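Local coordinates for type II restriction enzyme NlaIV (Neisseria lactamica, PDB 6QM2), which recognises the double-stranded DNA sequence 5'-GGNNCC-3' and cleaves it after the third nucleotide, leaving blunt ends with 5'-phosphates, at residues L7-I12 against E87-K92; E52-W57 against P75-N80. One frame throughout, in Å; residues are numbered along the deposited sequence.

Interaction 1. Residues L7-I12 against E87-K92. With K (potassium ion), chain C.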
ATOM      1  N   LEU A   7     -10.780 -19.674 -24.309  1.00125.99           N
ATOM      2  CA  LEU A   7      -9.903 -18.803 -25.100  1.00122.45           C
ATOM      3  C   LEU A   7      -8.415 -19.056 -24.832  1.00115.67           C
ATOM      4  O   LEU A   7      -8.032 -19.667 -23.827  1.00104.05           O
ATOM      5  CB  LEU A   7     -10.252 -17.323 -24.867  1.00124.65           C
ATOM      6  CG  LEU A   7     -11.041 -16.630 -25.986  1.00127.45           C
ATOM      7  CD1 LEU A   7     -12.330 -17.377 -26.296  1.00132.97           C
ATOM      8  CD2 LEU A   7     -11.340 -15.175 -25.641  1.00128.85           C
ATOM      9  N   THR A   8      -7.599 -18.585 -25.772  1.00114.35           N
ATOM     10  CA  THR A   8      -6.144 -18.576 -25.642  1.00117.70           C
ATOM     11  C   THR A   8      -5.657 -17.145 -25.358  1.00118.89           C
ATOM     12  O   THR A   8      -6.405 -16.177 -25.526  1.00122.94           O
ATOM     13  CB  THR A   8      -5.446 -19.180 -26.889  1.00118.10           C
ATOM     14  OG1 THR A   8      -4.055 -19.373 -26.609  1.00135.75           O
ATOM     15  CG2 THR A   8      -5.576 -18.301 -28.133  1.00113.42           C
ATOM     16  N   ALA A   9      -4.405 -17.029 -24.919  1.00113.57           N
ATOM     17  CA  ALA A   9      -3.809 -15.745 -24.539  1.00111.36           C
ATOM     18  C   ALA A   9      -3.807 -14.709 -25.669  1.00111.44           C
ATOM     19  O   ALA A   9      -4.014 -13.522 -25.419  1.00111.74           O
ATOM     20  CB  ALA A   9      -2.392 -15.960 -24.030  1.00111.79           C
ATOM     21  N   GLN A  10      -3.571 -15.164 -26.899  1.00114.67           N
ATOM     22  CA  GLN A  10      -3.588 -14.288 -28.079  1.00115.34           C
ATOM     23  C   GLN A  10      -5.003 -13.792 -28.410  1.00117.11           C
ATOM     24  O   GLN A  10      -5.176 -12.652 -28.847  1.00115.91           O
ATOM     25  CB  GLN A  10      -2.971 -15.009 -29.288  1.00114.55           C
ATOM     26  CG  GLN A  10      -2.792 -14.157 -30.542  1.00113.83           C
ATOM     27  CD  GLN A  10      -1.725 -13.089 -30.401  1.00112.33           C
ATOM     28  OE1 GLN A  10      -0.587 -13.377 -30.036  1.00117.23           O
ATOM     29  NE2 GLN A  10      -2.083 -11.849 -30.714  1.00109.37           N
ATOM     30  N   GLN A  11      -6.005 -14.647 -28.207  1.00118.23           N
ATOM     31  CA  GLN A  11      -7.407 -14.261 -28.396  1.00123.43           C
ATOM     32  C   GLN A  11      -7.834 -13.229 -27.345  1.00124.96           C
ATOM     33  O   GLN A  11      -8.549 -12.282 -27.669  1.00128.01           O
ATOM     34  CB  GLN A  11      -8.333 -15.486 -28.350  1.00128.50           C
ATOM     35  CG  GLN A  11      -8.267 -16.369 -29.593  1.00130.02           C
ATOM     36  CD  GLN A  11      -9.039 -17.676 -29.443  1.00132.11           C
ATOM     37  OE1 GLN A  11      -8.960 -18.357 -28.417  1.00127.75           O
ATOM     38  NE2 GLN A  11      -9.787 -18.036 -30.479  1.00138.07           N
ATOM     39  N   ILE A  12      -7.383 -13.418 -26.101  1.00122.39           N
ATOM     40  CA  ILE A  12      -7.635 -12.461 -25.009  1.00115.31           C
ATOM     41  C   ILE A  12      -6.946 -11.121 -25.287  1.00111.80           C
ATOM     42  O   ILE A  12      -7.549 -10.065 -25.098  1.00108.71           O
ATOM     43  CB  ILE A  12      -7.187 -13.022 -23.634  1.00113.46           C
ATOM     44  CG1 ILE A  12      -8.081 -14.198 -23.229  1.00114.21           C
ATOM     45  CG2 ILE A  12      -7.246 -11.949 -22.549  1.00114.95           C
ATOM     46  CD1 ILE A  12      -7.519 -15.052 -22.111  1.00116.12           C
ATOM     47  N   GLU A  87      -1.317 -23.073 -22.159  1.00103.36           N
ATOM     48  CA  GLU A  87      -2.235 -21.928 -22.146  1.00106.78           C
ATOM     49  C   GLU A  87      -2.186 -21.182 -20.798  1.00104.90           C
ATOM     50  O   GLU A  87      -3.218 -20.929 -20.166  1.00103.75           O
ATOM     51  CB  GLU A  87      -3.670 -22.369 -22.508  1.00113.95           C
ATOM     52  CG  GLU A  87      -3.788 -23.333 -23.693  1.00119.75           C
ATOM     53  CD  GLU A  87      -3.122 -22.831 -24.967  1.00123.72           C
ATOM     54  OE1 GLU A  87      -3.215 -21.622 -25.256  1.00123.18           O
ATOM     55  OE2 GLU A  87      -2.511 -23.650 -25.690  1.00130.18           O
ATOM     56  N   LEU A  88      -0.967 -20.839 -20.378  1.00103.30           N
ATOM     57  CA  LEU A  88      -0.699 -20.210 -19.077  1.00 99.98           C
ATOM     58  C   LEU A  88      -0.505 -18.698 -19.234  1.00102.23           C
ATOM     59  O   LEU A  88       0.247 -18.260 -20.107  1.00104.60           O
ATOM     60  CB  LEU A  88       0.549 -20.827 -18.445  1.00 96.27           C
ATOM     61  CG  LEU A  88       0.588 -22.356 -18.364  1.00 95.34           C
ATOM     62  CD1 LEU A  88       1.887 -22.836 -17.737  1.00 96.95           C
ATOM     63  CD2 LEU A  88      -0.602 -22.877 -17.581  1.00 95.66           C
ATOM     64  N   LEU A  89      -1.167 -17.918 -18.376  1.00101.63           N
ATOM     65  CA  LEU A  89      -1.183 -16.456 -18.480  1.00100.06           C
ATOM     66  C   LEU A  89      -0.679 -15.785 -17.197  1.00 99.71           C
ATOM     67  O   LEU A  89      -1.181 -16.069 -16.107  1.00 97.41           O
ATOM     68  CB  LEU A  89      -2.604 -15.981 -18.783  1.00 99.79           C
ATOM     69  CG  LEU A  89      -2.821 -14.482 -19.027  1.00101.38           C
ATOM     70  CD1 LEU A  89      -1.993 -13.986 -20.205  1.00100.41           C
ATOM     71  CD2 LEU A  89      -4.299 -14.194 -19.242  1.00101.98           C
ATOM     72  N   GLU A  90       0.313 -14.904 -17.344  1.00 99.83           N
ATOM     73  CA  GLU A  90       0.793 -14.031 -16.265  1.00101.03           C
ATOM     74  C   GLU A  90       0.389 -12.597 -16.617  1.00100.35           C
ATOM     75  O   GLU A  90       0.646 -12.138 -17.733  1.00 96.38           O
ATOM     76  CB  GLU A  90       2.320 -14.139 -16.129  1.00102.89           C
ATOM     77  CG  GLU A  90       2.949 -13.309 -15.004  1.00103.50           C
ATOM     78  CD  GLU A  90       2.832 -13.922 -13.616  1.00104.64           C
ATOM     79  OE1 GLU A  90       2.223 -14.998 -13.464  1.00104.55           O
ATOM     80  OE2 GLU A  90       3.366 -13.314 -12.658  1.00105.44           O
ATOM     81  N   VAL A  91      -0.243 -11.900 -15.670  1.00102.61           N
ATOM     82  CA  VAL A  91      -0.588 -10.486 -15.837  1.00105.53           C
ATOM     83  C   VAL A  91       0.427  -9.624 -15.098  1.00105.39           C
ATOM     84  O   VAL A  91       0.726  -9.877 -13.928  1.00100.90           O
ATOM     85  CB  VAL A  91      -1.994 -10.160 -15.301  1.00108.92           C
ATOM     86  CG1 VAL A  91      -2.327  -8.683 -15.517  1.00110.61           C
ATOM     87  CG2 VAL A  91      -3.029 -11.049 -15.972  1.00110.94           C
ATOM     88  N   LYS A  92       0.936  -8.606 -15.795  1.00106.91           N
ATOM     89  CA  LYS A  92       1.885  -7.639 -15.243  1.00108.24           C
ATOM     90  C   LYS A  92       1.422  -6.219 -15.540  1.00111.49           C
ATOM     91  O   LYS A  92       0.808  -5.955 -16.577  1.00107.34           O
ATOM     92  CB  LYS A  92       3.281  -7.857 -15.837  1.00107.89           C
ATOM     93  CG  LYS A  92       3.944  -9.165 -15.438  1.00107.62           C
ATOM     94  CD  LYS A  92       4.089  -9.256 -13.932  1.00108.60           C
ATOM     95  CE  LYS A  92       5.082 -10.313 -13.500  1.00110.65           C
ATOM     96  NZ  LYS A  92       5.326 -10.156 -12.045  1.00115.97           N
TER
HETATM   97  K     K C 302       5.649 -13.639 -10.283  1.00133.02           K
HETATM   98  O   HOH W   1      -3.009 -19.057 -24.012  1.00105.44           O
HETATM   99  O   HOH W   2       7.928 -12.423  -8.526  1.00 94.14           O

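Interaction 2. Residues E52-W57 against P75-N80. With NA (sodium ion), chain B.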
ATOM      1  N   GLU A  52      -6.552  -8.218 -10.856  1.00121.74           N
ATOM      2  CA  GLU A  52      -7.878  -8.551 -10.320  1.00121.18           C
ATOM      3  C   GLU A  52      -8.974  -8.196 -11.327  1.00111.83           C
ATOM      4  O   GLU A  52      -9.963  -8.919 -11.459  1.00108.33           O
ATOM      5  CB  GLU A  52      -8.159  -7.813  -8.997  1.00129.65           C
ATOM      6  CG  GLU A  52      -7.112  -7.957  -7.894  1.00133.77           C
ATOM      7  CD  GLU A  52      -6.883  -9.393  -7.475  1.00134.96           C
ATOM      8  OE1 GLU A  52      -7.753  -9.945  -6.771  1.00136.51           O
ATOM      9  OE2 GLU A  52      -5.829  -9.959  -7.840  1.00134.61           O
ATOM     10  N   TRP A  53      -8.790  -7.070 -12.015  1.00106.02           N
ATOM     11  CA  TRP A  53      -9.734  -6.579 -13.020  1.00108.12           C
ATOM     12  C   TRP A  53      -9.851  -7.499 -14.226  1.00110.36           C
ATOM     13  O   TRP A  53     -10.957  -7.731 -14.717  1.00117.59           O
ATOM     14  CB  TRP A  53      -9.338  -5.171 -13.483  1.00109.47           C
ATOM     15  CG  TRP A  53     -10.179  -4.634 -14.598  1.00109.42           C
ATOM     16  CD1 TRP A  53     -11.337  -3.926 -14.482  1.00110.52           C
ATOM     17  CD2 TRP A  53      -9.926  -4.764 -15.999  1.00108.00           C
ATOM     18  NE1 TRP A  53     -11.822  -3.605 -15.724  1.00109.65           N
ATOM     19  CE2 TRP A  53     -10.975  -4.107 -16.675  1.00109.10           C
ATOM     20  CE3 TRP A  53      -8.915  -5.377 -16.750  1.00110.16           C
ATOM     21  CZ2 TRP A  53     -11.041  -4.037 -18.072  1.00109.41           C
ATOM     22  CZ3 TRP A  53      -8.979  -5.305 -18.144  1.00111.60           C
ATOM     23  CH2 TRP A  53     -10.038  -4.642 -18.787  1.00109.78           C
ATOM     24  N   LEU A  54      -8.717  -7.998 -14.719  1.00109.58           N
ATOM     25  CA  LEU A  54      -8.729  -8.980 -15.802  1.00106.37           C
ATOM     26  C   LEU A  54      -9.481 -10.231 -15.359  1.00106.70           C
ATOM     27  O   LEU A  54     -10.245 -10.798 -16.134  1.00108.72           O
ATOM     28  CB  LEU A  54      -7.316  -9.343 -16.250  1.00105.55           C
ATOM     29  CG  LEU A  54      -7.252 -10.117 -17.569  1.00108.43           C
ATOM     30  CD1 LEU A  54      -7.522  -9.198 -18.750  1.00108.21           C
ATOM     31  CD2 LEU A  54      -5.904 -10.798 -17.729  1.00109.84           C
ATOM     32  N   GLY A  55      -9.271 -10.640 -14.107  1.00108.93           N
ATOM     33  CA  GLY A  55     -10.077 -11.681 -13.467  1.00112.72           C
ATOM     34  C   GLY A  55     -11.571 -11.437 -13.609  1.00116.11           C
ATOM     35  O   GLY A  55     -12.306 -12.317 -14.047  1.00120.00           O
ATOM     36  N   GLY A  56     -12.009 -10.231 -13.257  1.00117.58           N
ATOM     37  CA  GLY A  56     -13.407  -9.828 -13.416  1.00114.58           C
ATOM     38  C   GLY A  56     -13.875  -9.760 -14.861  1.00113.02           C
ATOM     39  O   GLY A  56     -15.018 -10.098 -15.154  1.00117.40           O
ATOM     40  N   TRP A  57     -12.994  -9.315 -15.755  1.00111.22           N
ATOM     41  CA  TRP A  57     -13.288  -9.231 -17.196  1.00114.18           C
ATOM     42  C   TRP A  57     -13.457 -10.603 -17.836  1.00118.54           C
ATOM     43  O   TRP A  57     -14.346 -10.796 -18.662  1.00123.52           O
ATOM     44  CB  TRP A  57     -12.169  -8.474 -17.911  1.00113.09           C
ATOM     45  CG  TRP A  57     -12.310  -8.349 -19.402  1.00111.20           C
ATOM     46  CD1 TRP A  57     -12.891  -7.323 -20.080  1.00112.79           C
ATOM     47  CD2 TRP A  57     -11.814  -9.258 -20.394  1.00114.07           C
ATOM     48  NE1 TRP A  57     -12.802  -7.536 -21.434  1.00114.98           N
ATOM     49  CE2 TRP A  57     -12.148  -8.718 -21.657  1.00114.45           C
ATOM     50  CE3 TRP A  57     -11.128 -10.480 -20.340  1.00116.02           C
ATOM     51  CZ2 TRP A  57     -11.819  -9.355 -22.862  1.00114.09           C
ATOM     52  CZ3 TRP A  57     -10.798 -11.117 -21.544  1.00115.99           C
ATOM     53  CH2 TRP A  57     -11.147 -10.549 -22.785  1.00113.38           C
ATOM     54  N   PRO A  75       2.073 -19.243 -13.358  1.00106.67           N
ATOM     55  CA  PRO A  75       1.297 -18.157 -13.953  1.00107.07           C
ATOM     56  C   PRO A  75       0.298 -17.557 -12.959  1.00104.45           C
ATOM     57  O   PRO A  75       0.311 -17.920 -11.782  1.00 99.96           O
ATOM     58  CB  PRO A  75       0.554 -18.871 -15.080  1.00107.59           C
ATOM     59  CG  PRO A  75       0.283 -20.230 -14.516  1.00109.22           C
ATOM     60  CD  PRO A  75       1.341 -20.518 -13.475  1.00108.01           C
ATOM     61  N   ASP A  76      -0.533 -16.632 -13.430  1.00102.14           N
ATOM     62  CA  ASP A  76      -1.646 -16.096 -12.644  1.00104.59           C
ATOM     63  C   ASP A  76      -2.941 -16.818 -12.997  1.00102.84           C
ATOM     64  O   ASP A  76      -3.728 -17.152 -12.107  1.00101.33           O
ATOM     65  CB  ASP A  76      -1.805 -14.587 -12.876  1.00107.83           C
ATOM     66  CG  ASP A  76      -0.630 -13.777 -12.334  1.00109.03           C
ATOM     67  OD1 ASP A  76      -0.153 -14.073 -11.216  1.00107.64           O
ATOM     68  OD2 ASP A  76      -0.191 -12.831 -13.029  1.00112.26           O
ATOM     69  N   PHE A  77      -3.161 -17.048 -14.291  1.00105.16           N
ATOM     70  CA  PHE A  77      -4.342 -17.759 -14.777  1.00105.79           C
ATOM     71  C   PHE A  77      -3.974 -18.982 -15.608  1.00104.61           C
ATOM     72  O   PHE A  77      -3.016 -18.954 -16.385  1.00104.33           O
ATOM     73  CB  PHE A  77      -5.202 -16.834 -15.629  1.00108.55           C
ATOM     74  CG  PHE A  77      -5.677 -15.609 -14.906  1.00110.32           C
ATOM     75  CD1 PHE A  77      -6.613 -15.716 -13.881  1.00111.39           C
ATOM     76  CD2 PHE A  77      -5.206 -14.348 -15.254  1.00110.05           C
ATOM     77  CE1 PHE A  77      -7.063 -14.590 -13.212  1.00111.76           C
ATOM     78  CE2 PHE A  77      -5.656 -13.218 -14.589  1.00110.44           C
ATOM     79  CZ  PHE A  77      -6.584 -13.339 -13.568  1.00112.30           C
ATOM     80  N   PHE A  78      -4.751 -20.049 -15.429  1.00103.46           N
ATOM     81  CA  PHE A  78      -4.708 -21.228 -16.290  1.00100.21           C
ATOM     82  C   PHE A  78      -5.889 -21.157 -17.260  1.00 98.33           C
ATOM     83  O   PHE A  78      -7.025 -21.391 -16.857  1.00101.15           O
ATOM     84  CB  PHE A  78      -4.826 -22.498 -15.452  1.00 94.25           C
ATOM     85  CG  PHE A  78      -3.710 -22.693 -14.472  1.00 92.56           C
ATOM     86  CD1 PHE A  78      -2.542 -23.338 -14.852  1.00 93.16           C
ATOM     87  CD2 PHE A  78      -3.836 -22.267 -13.157  1.00 96.01           C
ATOM     88  CE1 PHE A  78      -1.509 -23.545 -13.946  1.00 95.20           C
ATOM     89  CE2 PHE A  78      -2.808 -22.470 -12.243  1.00 98.44           C
ATOM     90  CZ  PHE A  78      -1.640 -23.109 -12.638  1.00 97.06           C
ATOM     91  N   LEU A  79      -5.628 -20.843 -18.529  1.00 96.27           N
ATOM     92  CA  LEU A  79      -6.705 -20.691 -19.527  1.00101.60           C
ATOM     93  C   LEU A  79      -7.305 -22.018 -20.045  1.00105.92           C
ATOM     94  O   LEU A  79      -8.322 -22.004 -20.748  1.00104.28           O
ATOM     95  CB  LEU A  79      -6.223 -19.843 -20.709  1.00 99.77           C
ATOM     96  CG  LEU A  79      -5.737 -18.434 -20.362  1.00 99.97           C
ATOM     97  CD1 LEU A  79      -5.161 -17.750 -21.596  1.00101.58           C
ATOM     98  CD2 LEU A  79      -6.864 -17.605 -19.758  1.00 98.86           C
ATOM     99  N   ASN A  80      -6.670 -23.143 -19.707  1.00105.72           N
ATOM    100  CA  ASN A  80      -7.148 -24.478 -20.052  1.00105.44           C
ATOM    101  C   ASN A  80      -7.292 -25.276 -18.750  1.00104.77           C
ATOM    102  O   ASN A  80      -6.293 -25.705 -18.167  1.00104.35           O
ATOM    103  CB  ASN A  80      -6.139 -25.130 -21.006  1.00109.51           C
ATOM    104  CG  ASN A  80      -6.640 -26.425 -21.619  1.00107.92           C
ATOM    105  OD1 ASN A  80      -7.400 -27.182 -21.009  1.00108.87           O
ATOM    106  ND2 ASN A  80      -6.188 -26.698 -22.835  1.00107.87           N
TER
HETATM  107 NA    NA B 301       1.496 -18.126  -9.606  1.00109.04          NA
HETATM  108  O   HOH W   3      -0.026 -16.154  -9.218  1.00104.73           O

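Interaction 1. Residues L7-I12 against E87-K92
The hydroxyl OG1 of Thr8 donates to OE1 of Glu87 at 2.8 Å and reaches it nearly head-on to the carboxylate C-O bond. With OG1 turned away from its own backbone N (chi1 -169°), the Thr8 hydroxyl faces the Glu87 carboxylate. The Glu87 chain folds at chi2 (-54°), which turns OE1 toward that hydroxyl. A water is also held here: it takes the N-H of Ala9 and donates to Glu87 OE1 at 2.9 Å. One carboxylate oxygen thus grips Thr8 directly and Ala9 through water. Thr8 is the N-cap residue, but its side chain does not cap. The backbone N of Thr8 donates to Gln11 OE1 at 3.0 Å, in the carbonyl plane on a lone pair.

Deeper in, the contact is apolar. The two methyls of Leu89 part company: CD1 lies 4.3 Å from Ala9 CB, and CD2 lies 4.4 Å from Ile12 CD1. Further along the strand, Glu90 OE2 is 3.3 Å from a potassium ion, which Ile104 O also binds, and Lys92 NZ makes a long salt bridge to Glu90 OE2. The contact joins the first turn of helix 9-18 to the start of strand 88-95. Leu126 of strand 124-132 and Leu54 of helix 44-60 also pack on Leu89, while Ile12 leans on Trp57 and Leu58.

Interaction 2. Residues E52-W57 against P75-N80
Phe77 sets its ring opposite the carbonyl carbon (chi1 -59°), which aims it at Leu54 and Gly55 of the helix. Leu54 has CG opposite its backbone N (chi1 -167°), and this carries CD2 to the ring. The two side chains meet at an angle, with Leu54 CD2 4.0 Å from Phe77 CE2. The far end of the ring goes to Gly55: Phe77 CZ is 3.8 Å from Gly55 N and 3.9 Å from Gly55 CA. Gly55 has no side chain, so the ring packs directly on the helix backbone. All three residues are buried, and the contact between them is by packing alone.

The start of segment 75-80 serves a different purpose. Pro75, which follows a cis peptide bond, gives its carbonyl O to a sodium ion at 2.5 Å. A water on the same ion donates to Asp76 OD1 at 2.9 Å. Ser68, Asn70 and Met73 complete the site. Pro75 and Asp76 are consistent with the Pro-Asp of the PD-(D/E)XK nuclease motif. Asp76 and Phe77 together face Leu89 in a classic beta bulge.

The Phe77 ring also meets Phe65 edge-to-face and packs on Val67 of strand 66-67 and Val91 of strand 88-95. Leu54 touches Leu16 of helix 9-18. Trp53, elsewhere on this turn of helix 44-60, bonds through NE1 to the second subunit, so the helix lies between the sheet and the other subunit.

Overall arrangement
Both contacts pack a helix against one mixed sheet, on its neighbouring strands 77-78 and 88-95. They lie about 8 Å apart, centre to centre. Interaction 2 is buried, ring and methyl packing on a helix backbone, with no polar bond between its segments. Interaction 1 shares that core through its leucine, alanine and isoleucine, but adds a polar, hydrated edge at partly exposed residues. The segments 75-80 and 87-92 are also bonded directly: Asp76 OD2 lies 2.8 Å from Val91 N, a probable hydrogen bond. Asp76, Glu90 and Lys92 fit the PD-(D/E)XK pattern, with Glu90 and Lys92 probably supplying its second half. Both ions sit at this motif. The helices thus pack on the strands that carry it.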